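Local atomic coordinates of VMB-1 (Vibrio alginolyticus, PDB entry 6JV4), a protein that probably hydrolyses the beta-lactam ring of antibiotics to a substituted beta-amino acid, as a zinc-dependent, subclass B1 metallo-beta-lactamase of the periplasm. Residues A[91-105]-A[117-130]. Sequence-based numbering, arbitrary orientation.
Sequences IPLLNDLKIKTYATS and EVSSDEISSNTFEF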
# COMPACT_ATOMS: atom_id res chain seq x y z
N ILE A 91 0.75 12.43 3.79
CA ILE A 91 2.09 12.98 3.47
C ILE A 91 2.30 14.33 4.17
O ILE A 91 3.40 14.56 4.72
CB ILE A 91 2.28 13.03 1.95
CG1 ILE A 91 2.54 11.62 1.39
CG2 ILE A 91 3.37 13.98 1.56
CD1 ILE A 91 2.71 11.64 -0.09
N PRO A 92 1.35 15.30 4.14
CA PRO A 92 1.60 16.60 4.75
C PRO A 92 1.92 16.47 6.23
O PRO A 92 2.90 17.08 6.68
CB PRO A 92 0.30 17.38 4.47
CG PRO A 92 -0.23 16.74 3.20
CD PRO A 92 0.08 15.27 3.40
N LEU A 93 1.14 15.69 6.97
CA LEU A 93 1.38 15.46 8.41
C LEU A 93 2.77 14.88 8.60
O LEU A 93 3.50 15.35 9.49
CB LEU A 93 0.32 14.53 9.01
CG LEU A 93 0.57 14.14 10.45
CD1 LEU A 93 0.51 15.38 11.37
CD2 LEU A 93 -0.39 13.08 10.90
N LEU A 94 3.14 13.83 7.83
CA LEU A 94 4.45 13.20 8.07
C LEU A 94 5.57 14.19 7.73
O LEU A 94 6.57 14.27 8.50
CB LEU A 94 4.57 11.92 7.24
CG LEU A 94 3.58 10.81 7.57
CD1 LEU A 94 3.78 9.60 6.67
CD2 LEU A 94 3.64 10.37 9.00
N ASN A 95 5.40 14.96 6.67
CA ASN A 95 6.43 15.94 6.25
C ASN A 95 6.56 17.00 7.36
O ASN A 95 7.71 17.34 7.73
CB ASN A 95 6.11 16.52 4.88
CG ASN A 95 6.45 15.60 3.72
OD1 ASN A 95 7.06 14.52 3.91
ND2 ASN A 95 5.98 15.98 2.54
N ASP A 96 5.44 17.43 7.92
CA ASP A 96 5.40 18.38 9.07
C ASP A 96 6.13 17.84 10.30
O ASP A 96 6.78 18.67 10.95
CB ASP A 96 3.98 18.77 9.44
CG ASP A 96 3.37 19.76 8.49
OD1 ASP A 96 4.13 20.31 7.68
OD2 ASP A 96 2.15 19.96 8.56
N LEU A 97 6.08 16.52 10.57
CA LEU A 97 6.77 15.83 11.70
C LEU A 97 8.19 15.45 11.31
O LEU A 97 8.83 14.78 12.10
CB LEU A 97 5.96 14.62 12.14
CG LEU A 97 4.53 14.90 12.60
CD1 LEU A 97 3.75 13.61 12.82
CD2 LEU A 97 4.54 15.75 13.87
N LYS A 98 8.67 15.82 10.12
CA LYS A 98 10.01 15.47 9.61
C LYS A 98 10.20 13.95 9.61
O LYS A 98 11.31 13.46 9.87
CB LYS A 98 11.07 16.24 10.42
CG LYS A 98 10.77 17.73 10.51
CD LYS A 98 11.98 18.61 10.32
CE LYS A 98 11.63 20.08 10.43
NZ LYS A 98 12.36 20.71 11.55
N ILE A 99 9.14 13.21 9.30
CA ILE A 99 9.22 11.75 9.01
C ILE A 99 9.42 11.65 7.50
O ILE A 99 8.62 12.25 6.78
CB ILE A 99 7.95 11.04 9.49
CG1 ILE A 99 7.76 11.16 10.99
CG2 ILE A 99 7.94 9.58 9.03
CD1 ILE A 99 6.38 10.79 11.46
N LYS A 100 10.50 11.02 7.02
CA LYS A 100 10.79 10.97 5.57
C LYS A 100 9.64 10.22 4.88
O LYS A 100 9.16 9.24 5.44
CB LYS A 100 12.09 10.24 5.23
CG LYS A 100 13.36 10.84 5.84
CD LYS A 100 14.64 10.38 5.15
CE LYS A 100 15.83 11.22 5.57
NZ LYS A 100 16.54 11.76 4.39
N THR A 101 9.18 10.78 3.78
CA THR A 101 8.15 10.15 2.94
C THR A 101 8.77 9.79 1.61
O THR A 101 9.44 10.62 0.99
CB THR A 101 6.91 11.04 2.81
OG1 THR A 101 7.31 12.33 2.33
CG2 THR A 101 6.16 11.18 4.10
N TYR A 102 8.47 8.59 1.14
CA TYR A 102 9.01 8.10 -0.13
C TYR A 102 7.88 7.83 -1.10
O TYR A 102 6.87 7.28 -0.69
CB TYR A 102 9.74 6.79 0.07
CG TYR A 102 11.09 6.94 0.72
CD1 TYR A 102 12.24 7.03 -0.05
CD2 TYR A 102 11.19 7.09 2.08
CE1 TYR A 102 13.48 7.21 0.55
CE2 TYR A 102 12.42 7.26 2.69
CZ TYR A 102 13.57 7.30 1.92
OH TYR A 102 14.76 7.45 2.55
N ALA A 103 8.05 8.27 -2.34
CA ALA A 103 7.08 8.02 -3.43
C ALA A 103 7.88 7.94 -4.70
O ALA A 103 8.93 8.63 -4.80
CB ALA A 103 6.01 9.09 -3.50
N THR A 104 7.38 7.22 -5.69
CA THR A 104 8.04 7.22 -7.00
C THR A 104 7.83 8.56 -7.69
O THR A 104 6.93 9.36 -7.34
CB THR A 104 7.60 6.09 -7.93
OG1 THR A 104 6.28 6.43 -8.38
CG2 THR A 104 7.62 4.72 -7.29
N SER A 105 8.67 8.78 -8.70
CA SER A 105 8.56 9.94 -9.63
C SER A 105 7.16 9.99 -10.24
O SER A 105 6.64 11.11 -10.49
CB SER A 105 9.65 9.88 -10.69
OG SER A 105 9.62 8.68 -11.44
N GLU A 117 0.79 17.84 -1.84
CA GLU A 117 2.20 17.91 -1.42
C GLU A 117 2.88 16.61 -1.87
O GLU A 117 2.32 15.55 -1.61
CB GLU A 117 2.27 18.08 0.10
CG GLU A 117 3.66 18.35 0.63
CD GLU A 117 3.69 18.69 2.11
OE1 GLU A 117 2.68 19.18 2.59
OE2 GLU A 117 4.71 18.42 2.79
N VAL A 118 4.08 16.72 -2.42
CA VAL A 118 4.91 15.58 -2.87
C VAL A 118 5.69 15.04 -1.68
O VAL A 118 5.84 15.71 -0.64
CB VAL A 118 5.81 15.97 -4.05
CG1 VAL A 118 4.97 16.37 -5.25
CG2 VAL A 118 6.85 17.01 -3.70
N SER A 119 6.18 13.82 -1.84
CA SER A 119 7.03 13.14 -0.84
C SER A 119 8.32 13.95 -0.64
O SER A 119 8.74 14.72 -1.56
CB SER A 119 7.32 11.73 -1.28
OG SER A 119 8.25 11.70 -2.35
N SER A 120 8.97 13.73 0.49
CA SER A 120 10.28 14.36 0.77
C SER A 120 11.37 13.71 -0.09
O SER A 120 12.37 14.35 -0.44
CB SER A 120 10.57 14.31 2.24
OG SER A 120 10.79 12.99 2.73
N ASP A 121 11.26 12.41 -0.33
CA ASP A 121 12.28 11.57 -0.96
C ASP A 121 11.65 10.85 -2.16
O ASP A 121 10.54 10.34 -2.00
CB ASP A 121 12.85 10.58 0.05
CG ASP A 121 13.67 11.34 1.10
OD1 ASP A 121 13.09 11.97 1.96
OD2 ASP A 121 14.87 11.40 0.91
N GLU A 122 12.29 10.95 -3.33
CA GLU A 122 11.69 10.40 -4.57
C GLU A 122 12.39 9.11 -4.95
O GLU A 122 13.66 9.06 -5.00
CB GLU A 122 11.75 11.43 -5.70
CG GLU A 122 11.00 11.00 -6.93
CD GLU A 122 10.62 12.19 -7.82
OE1 GLU A 122 9.56 12.80 -7.62
OE2 GLU A 122 11.44 12.51 -8.69
N ILE A 123 11.61 8.09 -5.24
CA ILE A 123 12.17 6.83 -5.78
C ILE A 123 12.28 6.98 -7.28
O ILE A 123 11.24 7.22 -7.94
CB ILE A 123 11.28 5.66 -5.36
CG1 ILE A 123 11.27 5.52 -3.85
CG2 ILE A 123 11.64 4.38 -6.09
CD1 ILE A 123 10.17 4.57 -3.34
N SER A 124 13.48 6.80 -7.83
CA SER A 124 13.71 7.10 -9.26
C SER A 124 14.14 5.83 -9.99
O SER A 124 14.84 5.92 -11.02
CB SER A 124 14.72 8.24 -9.37
OG SER A 124 15.89 7.88 -8.68
N SER A 125 13.74 4.66 -9.53
CA SER A 125 14.04 3.37 -10.17
C SER A 125 12.86 2.42 -10.01
O SER A 125 11.99 2.65 -9.15
CB SER A 125 15.33 2.76 -9.62
OG SER A 125 15.28 2.79 -8.22
N ASN A 126 12.83 1.39 -10.83
CA ASN A 126 11.74 0.39 -10.79
C ASN A 126 11.85 -0.51 -9.56
O ASN A 126 10.81 -1.06 -9.18
CB ASN A 126 11.70 -0.48 -12.04
CG ASN A 126 11.36 0.34 -13.25
OD1 ASN A 126 10.48 1.22 -13.17
ND2 ASN A 126 11.97 -0.02 -14.37
N THR A 127 13.05 -0.70 -9.00
CA THR A 127 13.25 -1.47 -7.76
C THR A 127 13.98 -0.55 -6.80
O THR A 127 14.76 0.31 -7.26
CB THR A 127 14.02 -2.77 -8.02
OG1 THR A 127 15.31 -2.42 -8.54
CG2 THR A 127 13.30 -3.68 -8.97
N PHE A 128 13.66 -0.62 -5.53
CA PHE A 128 14.21 0.31 -4.53
C PHE A 128 14.21 -0.38 -3.17
O PHE A 128 13.17 -0.94 -2.73
CB PHE A 128 13.42 1.63 -4.50
CG PHE A 128 13.90 2.61 -3.47
CD1 PHE A 128 15.01 3.41 -3.73
CD2 PHE A 128 13.28 2.77 -2.24
CE1 PHE A 128 15.48 4.32 -2.79
CE2 PHE A 128 13.74 3.71 -1.32
CZ PHE A 128 14.87 4.44 -1.57
N GLU A 129 15.35 -0.34 -2.49
CA GLU A 129 15.46 -0.86 -1.12
C GLU A 129 14.94 0.18 -0.15
O GLU A 129 15.64 1.16 0.16
CB GLU A 129 16.90 -1.28 -0.80
CG GLU A 129 17.28 -2.61 -1.40
CD GLU A 129 16.54 -3.79 -0.79
OE1 GLU A 129 16.92 -4.29 0.35
OE2 GLU A 129 15.58 -4.23 -1.44
N PHE A 130 13.68 0.06 0.23
CA PHE A 130 13.05 1.03 1.17
C PHE A 130 13.62 0.84 2.59
O PHE A 130 13.85 1.83 3.32
CB PHE A 130 11.54 0.86 1.09
CG PHE A 130 10.80 1.59 2.17
CD1 PHE A 130 10.93 2.97 2.30
CD2 PHE A 130 9.87 0.93 2.96
CE1 PHE A 130 10.25 3.64 3.30
CE2 PHE A 130 9.18 1.61 3.94
CZ PHE A 130 9.35 2.97 4.10
O HOH W 1 7.94 13.49 -10.30
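Asp121 O is gripped by two donors, Ala103 N from the partner strand at 3.3 Å and Ser119 OG from two residues earlier in the same segment at 2.7 Å. The amide of Ala103 arrives in the carbonyl plane, whereas the serine hydroxyl approaches from above that plane. Serine fits here because its short hydroxyl can reach forward to the strand that follows, and Ala103, with only a methyl, leaves it room. Strand pairing continues in parallel register with Asp121 N to Thr101 O at 2.9 Å and Ile123 N to Ala103 O at 2.8 Å. At the N-terminal end of the pairing, hydroxyls extend the pattern: Thr101 N donates to Ser120 OG, and Ser120 N to Thr101 OG1. The Thr101 hydroxyl, held between backbone N and carbonyl carbon (chi1 55°), in turn donates to a lone pair of Asn95 OD1. This fixes the Asn95 amide, whose ND2 meets Glu117 OE2 at 2.8 Å, above the carboxylate plane, and weakly reaches Val118 O. On the sheet face carrying Tyr102, Asp121 and Ile123, the phenol ring is sandwiched: Asp121 CB covers one face in a CH-pi contact (3.7 Å to the centroid), and Phe130 meets the other in an offset edge-to-face contact, planes 73° apart. Phe128 completes the aromatic cluster obliquely, its CZ 3.8 Å from Tyr102 CE1. Helix 105-113 connects the parallel strands 100-104 and 121-123 in a beta-alpha-beta unit, with Thr104 as the helix N-cap and Asn108 of that helix bonded to Ser119 and Glu122. Strand 121-123 closes the edge of the mixed sheet beyond strands 74-79 and 100-104, while 127-129 pairs with strand 135-138 in the second sheet.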